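Local coordinates for putative esterase/lipase/thioesterase (Silicibacter sp., PDB 2PBL), which probably hydrolyses ester or thioester bonds, although its natural substrate is not established, at residues G48-F53 with A76-S81; D54-E59 with V96-Y101. All blocks are in the same frame, centred on the assembly; numbering follows the deposited sequence. Where two conformers were deposited one is given.

Both contacts are built on strand 52-56, and their centres lie about 12 Å apart. Interaction 2 pairs that strand with 94-99 in the sheet, while interaction 1 brings the loop 76-81 against its start and the turn before it. A salt bridge of 2.9 Å from Lys-79 NZ to Asp-54 OD1 joins the two, and a probable hydrogen bond of 2.9 Å from Arg-50 NE to Tyr-101 O joins them again. Each centre is about 13 Å from the centre of the chain. The side chain of Phe-77 comes within about 4 Å of an unidentified molecule, probably from the crystallisation liquor, though it may mark a pocket.

Interaction 1. Residues G48-F53 with A76-S81; sequences GDRHKF and AFDKSS
Arg-50 NH2 donates to Phe-77 O across 2.9 Å, with the oxygen at the guanidinium edge and almost in its plane. The N-H...O angle is 149°. The arginine chain bends at chi3 (63°), and its NE probably donates to Tyr-101 O. Asp-78 CB lies obliquely to the guanidinium, 3.8 Å from NH2, and the two side chains cross at about a right angle. Asp-78 OD2 stays 4.4 Å from Arg-50 NH1 and well out of the guanidinium plane, too far for a salt bridge; a water donates to OD2 and accepts a weak bond from NH1. The other carboxylate oxygen, OD1, takes Ser-80 N at 3.0 Å in an Asx turn and Ser-80 OG on its syn lone pair, which should restrict rotation of the carboxylate. Farther along, the Lys-79 chain lies against the strand, with CE 3.7 Å from Lys-52 CB and CD 3.9 Å from Phe-53 CA. Its NZ goes on to Asn-42 and Asp-54. An alanine at Arg-50 would probably leave Phe-77 O without this donor and open a gap beside Asp-78 CB. The turn and the loop are thus joined by a directed arginine bond to a carbonyl together with the aliphatic packing of Lys-79, the nearby opposite charges likely adding only a diffuse attraction.

Interaction 2. Residues D54-E59 with V96-Y101; sequences DLFLPE and VAMPSY
Strand 54-56 runs antiparallel to strand 96-99, the short strand axes approaching to 4.7 Å at 165° between their directions, and the hydrogen-bonded pairs Asp-54 with Met-98 and Phe-56 with Val-96 stand on either side of the non-hydrogen-bonded pair Leu-55 with Ala-97. The Phe-56 N to Val-96 O bond, 2.9 Å long, is nearly straight at 177°, and Val-96 N returns to Phe-56 O. Met-98 N donates to Asp-54 O, and the return bond from Asp-54 N to Met-98 O is longer, 3.2 Å.

Phe-56, Val-96 and Met-98, a selenomethionine, project to one face of the sheet. The selenium sits at the edge of the Phe-56 ring, 4.4 Å from CE2, and CD2 of the same ring comes to 3.6 Å from Val-96 O. Phe-31 meets this phenylalanine edge-to-face. Asp-54 shares the face, its OD1 bound by Asn-42 N and Lys-79 NZ, so that this buried carboxylate is probably stabilised as the anion. On the reverse face, Leu-55 has CG anti to the backbone N, and chi2 (59°) then brings CD1 to 4.2 Å from Ala-97 CB; helix 109-126 covers Ala-97 there through Ala-123.

Strand 94-99 pairs in parallel with 64-69 on its far edge, so this ladder is where the antiparallel beginning of the sheet meets its parallel part. The strand order 1-2-4-3-5-6-7-8, with the second strand antiparallel to its neighbours, is the signature of the alpha/beta-hydrolase fold.

Interaction 1. Residues G48-F53 with A76-S81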
loop_
_atom_site.group_PDB
_atom_site.type_symbol
_atom_site.label_atom_id
_atom_site.label_comp_id
_atom_site.label_asym_id
_atom_site.label_seq_id
_atom_site.Cartn_x
_atom_site.Cartn_y
_atom_site.Cartn_z
ATOM N N GLY A 48 15.992 -12.543 1.255
ATOM C CA GLY A 48 16.414 -11.699 0.138
ATOM C C GLY A 48 16.830 -10.315 0.575
ATOM O O GLY A 48 16.410 -9.828 1.622
ATOM N N ASP A 49 17.655 -9.661 -0.243
ATOM C CA ASP A 49 18.111 -8.317 0.068
ATOM C C ASP A 49 16.941 -7.346 0.272
ATOM O O ASP A 49 17.045 -6.436 1.097
ATOM C CB ASP A 49 19.037 -7.760 -1.040
ATOM C CG ASP A 49 20.357 -8.567 -1.205
ATOM O OD1 ASP A 49 20.766 -9.247 -0.231
ATOM O OD2 ASP A 49 20.984 -8.505 -2.313
ATOM N N ARG A 50 15.850 -7.529 -0.462
ATOM C CA ARG A 50 14.693 -6.597 -0.368
ATOM C C ARG A 50 13.564 -7.154 0.525
ATOM O O ARG A 50 12.446 -6.589 0.567
ATOM C CB ARG A 50 14.175 -6.208 -1.753
ATOM C CG ARG A 50 15.156 -5.410 -2.569
ATOM C CD ARG A 50 14.705 -5.212 -3.978
ATOM N NE ARG A 50 13.465 -4.447 -4.067
ATOM C CZ ARG A 50 13.394 -3.132 -4.237
ATOM N NH1 ARG A 50 14.483 -2.388 -4.378
ATOM N NH2 ARG A 50 12.207 -2.550 -4.262
ATOM N N HIS A 51 13.851 -8.241 1.255
ATOM C CA HIS A 51 12.880 -8.754 2.240
ATOM C C HIS A 51 13.057 -8.103 3.617
ATOM O O HIS A 51 13.226 -8.774 4.639
ATOM C CB HIS A 51 12.924 -10.278 2.344
ATOM C CG HIS A 51 12.631 -10.969 1.052
ATOM N ND1 HIS A 51 13.097 -12.220 0.758
ATOM C CD2 HIS A 51 11.981 -10.541 -0.052
ATOM C CE1 HIS A 51 12.723 -12.557 -0.461
ATOM N NE2 HIS A 51 12.039 -11.554 -0.974
ATOM N N LYS A 52 12.896 -6.784 3.642
ATOM C CA LYS A 52 13.117 -6.001 4.818
ATOM C C LYS A 52 11.959 -5.060 5.047
ATOM O O LYS A 52 11.268 -4.727 4.085
ATOM C CB LYS A 52 14.313 -5.088 4.588
ATOM C CG LYS A 52 15.588 -5.727 4.107
ATOM C CD LYS A 52 16.305 -6.442 5.181
ATOM C CE LYS A 52 17.639 -6.960 4.609
ATOM N NZ LYS A 52 18.327 -7.889 5.510
ATOM N N PHE A 53 11.781 -4.655 6.304
ATOM C CA PHE A 53 10.830 -3.634 6.685
ATOM C C PHE A 53 11.394 -2.744 7.766
ATOM O O PHE A 53 12.285 -3.133 8.526
ATOM C CB PHE A 53 9.471 -4.199 7.126
ATOM C CG PHE A 53 9.486 -4.982 8.420
ATOM C CD1 PHE A 53 9.903 -6.309 8.458
ATOM C CD2 PHE A 53 8.995 -4.424 9.584
ATOM C CE1 PHE A 53 9.911 -7.017 9.650
ATOM C CE2 PHE A 53 8.962 -5.140 10.783
ATOM C CZ PHE A 53 9.414 -6.453 10.802
ATOM N N ALA A 76 9.240 -0.263 -9.084
ATOM C CA ALA A 76 10.105 0.825 -8.622
ATOM C C ALA A 76 9.798 1.198 -7.186
ATOM O O ALA A 76 8.771 0.837 -6.665
ATOM C CB ALA A 76 9.955 2.078 -9.530
ATOM N N PHE A 77 10.732 1.949 -6.606
ATOM C CA PHE A 77 10.727 2.409 -5.220
ATOM C C PHE A 77 10.980 1.255 -4.254
ATOM O O PHE A 77 10.968 0.082 -4.636
ATOM C CB PHE A 77 9.461 3.204 -4.867
ATOM C CG PHE A 77 9.224 4.380 -5.782
ATOM C CD1 PHE A 77 9.799 5.612 -5.517
ATOM C CD2 PHE A 77 8.478 4.243 -6.894
ATOM C CE1 PHE A 77 9.589 6.708 -6.367
ATOM C CE2 PHE A 77 8.276 5.329 -7.760
ATOM C CZ PHE A 77 8.850 6.556 -7.485
ATOM N N ASP A 78 11.332 1.629 -3.035
ATOM C CA ASP A 78 11.489 0.704 -1.924
ATOM C C ASP A 78 10.898 1.450 -0.726
ATOM O O ASP A 78 10.369 2.551 -0.862
ATOM C CB ASP A 78 12.951 0.233 -1.736
ATOM C CG ASP A 78 13.916 1.362 -1.499
ATOM O OD1 ASP A 78 13.560 2.377 -0.929
ATOM O OD2 ASP A 78 15.090 1.214 -1.873
ATOM N N LYS A 79 11.008 0.855 0.445
ATOM C CA LYS A 79 10.456 1.445 1.655
ATOM C C LYS A 79 11.033 2.784 2.071
ATOM O O LYS A 79 10.351 3.537 2.777
ATOM C CB LYS A 79 10.623 0.481 2.840
ATOM C CG LYS A 79 12.081 0.191 3.240
ATOM C CD LYS A 79 12.178 -0.966 4.254
ATOM C CE LYS A 79 13.615 -1.429 4.406
ATOM N NZ LYS A 79 14.522 -0.271 4.709
ATOM N N SER A 80 12.255 3.087 1.620
ATOM C CA SER A 80 12.957 4.286 2.065
ATOM C C SER A 80 12.396 5.620 1.597
ATOM O O SER A 80 12.775 6.642 2.153
ATOM C CB SER A 80 14.446 4.238 1.724
ATOM O OG SER A 80 14.694 4.433 0.338
ATOM N N SER A 81 11.525 5.631 0.604
ATOM C CA SER A 81 10.916 6.885 0.148
ATOM C C SER A 81 9.655 7.315 0.905
ATOM O O SER A 81 9.084 8.378 0.597
ATOM C CB SER A 81 10.555 6.749 -1.309
ATOM O OG SER A 81 11.744 6.731 -2.098
HETATM O O HOH W 1 14.816 0.892 -5.018
#

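Interaction 2. Residues D54-E59 with V96-Y101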
loop_
_atom_site.group_PDB
_atom_site.type_symbol
_atom_site.label_atom_id
_atom_site.label_comp_id
_atom_site.label_asym_id
_atom_site.label_seq_id
_atom_site.Cartn_x
_atom_site.Cartn_y
_atom_site.Cartn_z
ATOM N N ASP A 54 10.884 -1.519 7.772
ATOM C CA ASP A 54 11.208 -0.549 8.780
ATOM C C ASP A 54 10.026 -0.553 9.772
ATOM O O ASP A 54 8.857 -0.722 9.400
ATOM C CB ASP A 54 11.429 0.830 8.189
ATOM C CG ASP A 54 12.726 0.942 7.351
ATOM O OD1 ASP A 54 13.654 0.105 7.434
ATOM O OD2 ASP A 54 12.798 1.912 6.583
ATOM N N LEU A 55 10.368 -0.449 11.040
ATOM C CA LEU A 55 9.406 -0.393 12.119
ATOM C C LEU A 55 9.649 0.865 12.951
ATOM O O LEU A 55 10.715 1.042 13.575
ATOM C CB LEU A 55 9.480 -1.638 12.978
ATOM C CG LEU A 55 8.442 -1.794 14.070
ATOM C CD1 LEU A 55 6.998 -1.808 13.515
ATOM C CD2 LEU A 55 8.719 -3.097 14.800
ATOM N N PHE A 56 8.658 1.737 12.907
ATOM C CA PHE A 56 8.668 2.994 13.631
ATOM C C PHE A 56 7.771 2.872 14.852
ATOM O O PHE A 56 6.571 2.610 14.741
ATOM C CB PHE A 56 8.259 4.167 12.729
ATOM C CG PHE A 56 9.083 4.241 11.478
ATOM C CD1 PHE A 56 10.430 4.555 11.551
ATOM C CD2 PHE A 56 8.542 3.914 10.243
ATOM C CE1 PHE A 56 11.208 4.549 10.424
ATOM C CE2 PHE A 56 9.338 3.911 9.108
ATOM C CZ PHE A 56 10.650 4.241 9.206
ATOM N N LEU A 57 8.360 3.131 16.017
ATOM C CA LEU A 57 7.671 2.972 17.296
ATOM C C LEU A 57 7.235 4.300 17.830
ATOM O O LEU A 57 8.005 5.274 17.699
ATOM C CB LEU A 57 8.625 2.366 18.317
ATOM C CG LEU A 57 9.220 1.030 17.887
ATOM C CD1 LEU A 57 10.277 0.576 18.825
ATOM C CD2 LEU A 57 8.153 -0.041 17.734
ATOM N N PRO A 58 6.028 4.351 18.455
ATOM C CA PRO A 58 5.549 5.559 19.088
ATOM C C PRO A 58 6.258 5.689 20.415
ATOM O O PRO A 58 7.000 4.798 20.813
ATOM C CB PRO A 58 4.049 5.276 19.322
ATOM C CG PRO A 58 3.974 3.832 19.521
ATOM C CD PRO A 58 5.086 3.230 18.670
ATOM N N GLU A 59 6.019 6.789 21.108
ATOM C CA GLU A 59 6.669 6.964 22.394
ATOM C C GLU A 59 6.148 6.045 23.485
ATOM O O GLU A 59 6.936 5.518 24.256
ATOM C CB GLU A 59 6.585 8.411 22.842
ATOM C CG GLU A 59 7.538 9.300 22.113
ATOM C CD GLU A 59 7.643 10.632 22.803
ATOM O OE1 GLU A 59 6.766 11.480 22.602
ATOM O OE2 GLU A 59 8.614 10.792 23.541
ATOM N N VAL A 96 4.363 1.672 13.289
ATOM C CA VAL A 96 4.145 1.680 11.854
ATOM C C VAL A 96 5.192 0.873 11.098
ATOM O O VAL A 96 6.384 1.148 11.198
ATOM C CB VAL A 96 4.114 3.162 11.329
ATOM C CG1 VAL A 96 3.963 3.200 9.814
ATOM C CG2 VAL A 96 2.994 3.929 12.020
ATOM N N ALA A 97 4.742 -0.118 10.322
ATOM C CA ALA A 97 5.648 -0.935 9.565
ATOM C C ALA A 97 5.565 -0.587 8.094
ATOM O O ALA A 97 4.465 -0.442 7.571
ATOM C CB ALA A 97 5.327 -2.447 9.770
HETATM N N MSE A 98 6.699 -0.602 7.408
HETATM C CA MSE A 98 6.762 -0.343 5.982
HETATM C C MSE A 98 7.657 -1.338 5.254
HETATM O O MSE A 98 8.850 -1.264 5.331
HETATM C CB MSE A 98 7.214 1.087 5.710
HETATM C CG MSE A 98 6.119 2.068 6.025
HETATM SE SE MSE A 98 6.649 3.917 5.617
HETATM C CE MSE A 98 5.088 4.851 6.129
ATOM N N PRO A 99 7.063 -2.306 4.534
ATOM C CA PRO A 99 8.004 -3.212 3.885
ATOM C C PRO A 99 8.432 -2.796 2.493
ATOM O O PRO A 99 7.747 -2.001 1.797
ATOM C CB PRO A 99 7.171 -4.493 3.747
ATOM C CG PRO A 99 5.831 -3.966 3.483
ATOM C CD PRO A 99 5.673 -2.733 4.339
ATOM N N SER A 100 9.582 -3.351 2.107
ATOM C CA SER A 100 10.045 -3.374 0.748
ATOM C C SER A 100 9.650 -4.780 0.277
ATOM O O SER A 100 9.180 -5.639 1.080
ATOM C CB SER A 100 11.570 -3.212 0.688
ATOM O OG SER A 100 12.003 -1.877 0.850
ATOM N N TYR A 101 9.898 -5.006 -0.994
ATOM C CA TYR A 101 9.588 -6.238 -1.668
ATOM C C TYR A 101 10.342 -6.257 -2.981
ATOM O O TYR A 101 10.730 -5.193 -3.480
ATOM C CB TYR A 101 8.094 -6.323 -1.887
ATOM C CG TYR A 101 7.429 -5.093 -2.498
ATOM C CD1 TYR A 101 7.333 -4.921 -3.900
ATOM C CD2 TYR A 101 6.857 -4.123 -1.677
ATOM C CE1 TYR A 101 6.714 -3.787 -4.443
ATOM C CE2 TYR A 101 6.211 -3.003 -2.212
ATOM C CZ TYR A 101 6.152 -2.829 -3.574
ATOM O OH TYR A 101 5.513 -1.701 -4.042
#